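Side-chain contact in Arf-GAP domain and FG repeat-containing protein 1 (PDB 2OLM), which acts as a cofactor of HIV-1 Rev in moving viral RNA to the cytoplasm, is needed for acrosome biogenesis, and carries a zinc-binding Arf-GAP domain: residues L95-D98 against R99-A102. Residues are numbered along the deposited sequence; the frame is centred on the assembly and turned at random.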
ATOM      1  N   LEU A  95     -19.489  16.967  19.810  1.00  7.20           N
ATOM      2  CA  LEU A  95     -20.398  18.146  19.984  1.00  8.53           C
ATOM      3  C   LEU A  95     -20.315  19.143  18.833  1.00  9.90           C
ATOM      4  O   LEU A  95     -21.008  20.157  18.837  1.00 12.40           O
ATOM      5  CB  LEU A  95     -20.134  18.845  21.345  1.00  8.55           C
ATOM      6  CG  LEU A  95     -20.150  17.920  22.539  1.00  8.40           C
ATOM      7  CD1 LEU A  95     -19.856  18.717  23.834  1.00 10.32           C
ATOM      8  CD2 LEU A  95     -21.486  17.134  22.634  1.00 10.02           C
ATOM      9  N   PHE A  96     -19.435  18.893  17.878  1.00  8.08           N
ATOM     10  CA  PHE A  96     -19.184  19.787  16.726  1.00  9.06           C
ATOM     11  C   PHE A  96     -20.308  19.683  15.705  1.00  8.78           C
ATOM     12  O   PHE A  96     -20.746  18.597  15.376  1.00 10.35           O
ATOM     13  CB  PHE A  96     -17.833  19.385  16.113  1.00  9.90           C
ATOM     14  CG  PHE A  96     -17.288  20.288  15.058  1.00  9.76           C
ATOM     15  CD1 PHE A  96     -16.349  21.252  15.348  1.00 12.12           C
ATOM     16  CD2 PHE A  96     -17.671  20.135  13.741  1.00 10.82           C
ATOM     17  CE1 PHE A  96     -15.800  22.080  14.318  1.00 11.71           C
ATOM     18  CE2 PHE A  96     -17.166  20.941  12.752  1.00 11.41           C
ATOM     19  CZ  PHE A  96     -16.226  21.900  13.028  1.00 12.03           C
ATOM     20  N   ASP A  97     -20.762  20.843  15.235  1.00  8.94           N
ATOM     21  CA  ASP A  97     -21.753  20.899  14.165  1.00  8.04           C
ATOM     22  C   ASP A  97     -21.080  21.207  12.850  1.00  7.64           C
ATOM     23  O   ASP A  97     -20.447  22.243  12.694  1.00  9.82           O
ATOM     24  CB  ASP A  97     -22.818  21.904  14.476  1.00  9.39           C
ATOM     25  CG  ASP A  97     -23.985  21.769  13.574  1.00 11.05           C
ATOM     26  OD1 ASP A  97     -24.960  21.093  13.947  1.00 12.31           O
ATOM     27  OD2 ASP A  97     -23.906  22.251  12.422  1.00 11.61           O
ATOM     28  N   ASP A  98     -21.217  20.287  11.899  1.00 10.14           N
ATOM     29  CA  ASP A  98     -20.539  20.408  10.599  1.00 11.98           C
ATOM     30  C   ASP A  98     -21.015  21.572   9.782  1.00 10.52           C
ATOM     31  O   ASP A  98     -20.318  21.966   8.831  1.00 13.30           O
ATOM     32  CB  ASP A  98     -20.741  19.143   9.800  1.00 11.75           C
ATOM     33  CG  ASP A  98     -20.034  17.924  10.399  1.00 18.09           C
ATOM     34  OD1 ASP A  98     -19.024  18.079  11.125  1.00 19.23           O
ATOM     35  OD2 ASP A  98     -20.497  16.823  10.094  1.00 24.28           O
ATOM     36  N   ARG A  99     -22.166  22.157  10.118  1.00 10.26           N
ATOM     37  CA  ARG A  99     -22.651  23.332   9.381  1.00 10.63           C
ATOM     38  C   ARG A  99     -22.053  24.617   9.863  1.00 11.27           C
ATOM     39  O   ARG A  99     -21.897  25.553   9.101  1.00 12.44           O
ATOM     40  CB  ARG A  99     -24.158  23.433   9.472  1.00  9.23           C
ATOM     41  CG  ARG A  99     -24.875  22.274   8.857  1.00  8.55           C
ATOM     42  CD  ARG A  99     -26.302  22.077   9.361  1.00  8.56           C
ATOM     43  NE  ARG A  99     -26.353  21.665  10.764  1.00  8.19           N
ATOM     44  CZ  ARG A  99     -27.428  21.189  11.360  1.00 10.63           C
ATOM     45  NH1 ARG A  99     -28.584  21.037  10.703  1.00  8.62           N
ATOM     46  NH2 ARG A  99     -27.349  20.821  12.618  1.00  9.98           N
ATOM     47  N   SER A 100     -21.745  24.727  11.156  1.00 13.02           N
ATOM     48  CA  SER A 100     -21.348  26.050  11.657  1.00 15.16           C
ATOM     49  C   SER A 100     -20.400  26.150  12.824  1.00 15.71           C
ATOM     50  O   SER A 100     -20.067  27.247  13.237  1.00 16.20           O
ATOM     51  CB  SER A 100     -22.582  26.887  11.936  1.00 23.02           C
ATOM     52  OG  SER A 100     -23.303  26.312  12.975  1.00 23.91           O
ATOM     53  N   SER A 101     -19.898  25.036  13.325  1.00 11.89           N
ATOM     54  CA  SER A 101     -18.922  25.131  14.386  1.00 12.31           C
ATOM     55  C   SER A 101     -17.642  25.808  13.920  1.00 14.88           C
ATOM     56  O   SER A 101     -17.358  25.818  12.722  1.00 14.90           O
ATOM     57  CB  SER A 101     -18.637  23.790  14.986  1.00 11.32           C
ATOM     58  OG  SER A 101     -19.673  23.384  15.867  1.00 11.76           O
ATOM     59  N   ALA A 102     -16.892  26.344  14.880  1.00 15.05           N
ATOM     60  CA  ALA A 102     -15.790  27.265  14.610  1.00 15.69           C
ATOM     61  C   ALA A 102     -14.651  26.500  14.017  1.00 15.52           C
ATOM     62  O   ALA A 102     -14.118  25.595  14.672  1.00 24.87           O
ATOM     63  CB  ALA A 102     -15.354  27.939  15.907  1.00 19.44           C
TER
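Ser-101 CB sits over the centre of one face of the Phe-96 ring, 3.4 Å from the ring centroid. This CH-pi contact is the tightly packed part. Trp-125 adds an edge-to-face contact to the same ring, tying the turn to the chain after helix 109-121. The chain reverses from Asp-97 to Ser-100, in the loop between helices 84-92 and 109-121. Asp-97 O accepts Ser-100 N in a type I beta turn, and Ser-101 N at 2.9 Å. Ser-101 OG lies beside its own backbone N (chi1 -77°) and accepts Asp-97 N at 2.8 Å. Asp-97 OD2 takes Arg-99 N at 2.9 Å from its anti side, tilted out of the carboxylate plane, forming an Asx turn.

The solvent side is the salt bridge of the exposed Arg-99 side chain. It bends at chi3 (-68°) and grips the carboxylate side-on. Arg-99 NH2 meets Asp-97 OD1 at 2.7 Å in a nearly straight bond, and Arg-99 NE meets Asp-97 OD2 at 3.0 Å. Both carboxylate oxygens use their syn lone pairs, and the carboxylate and guanidinium planes are 10° apart. Three N-H groups therefore hold the Asp-97 carboxylate, which fixes its rotation and probably favours its charged form.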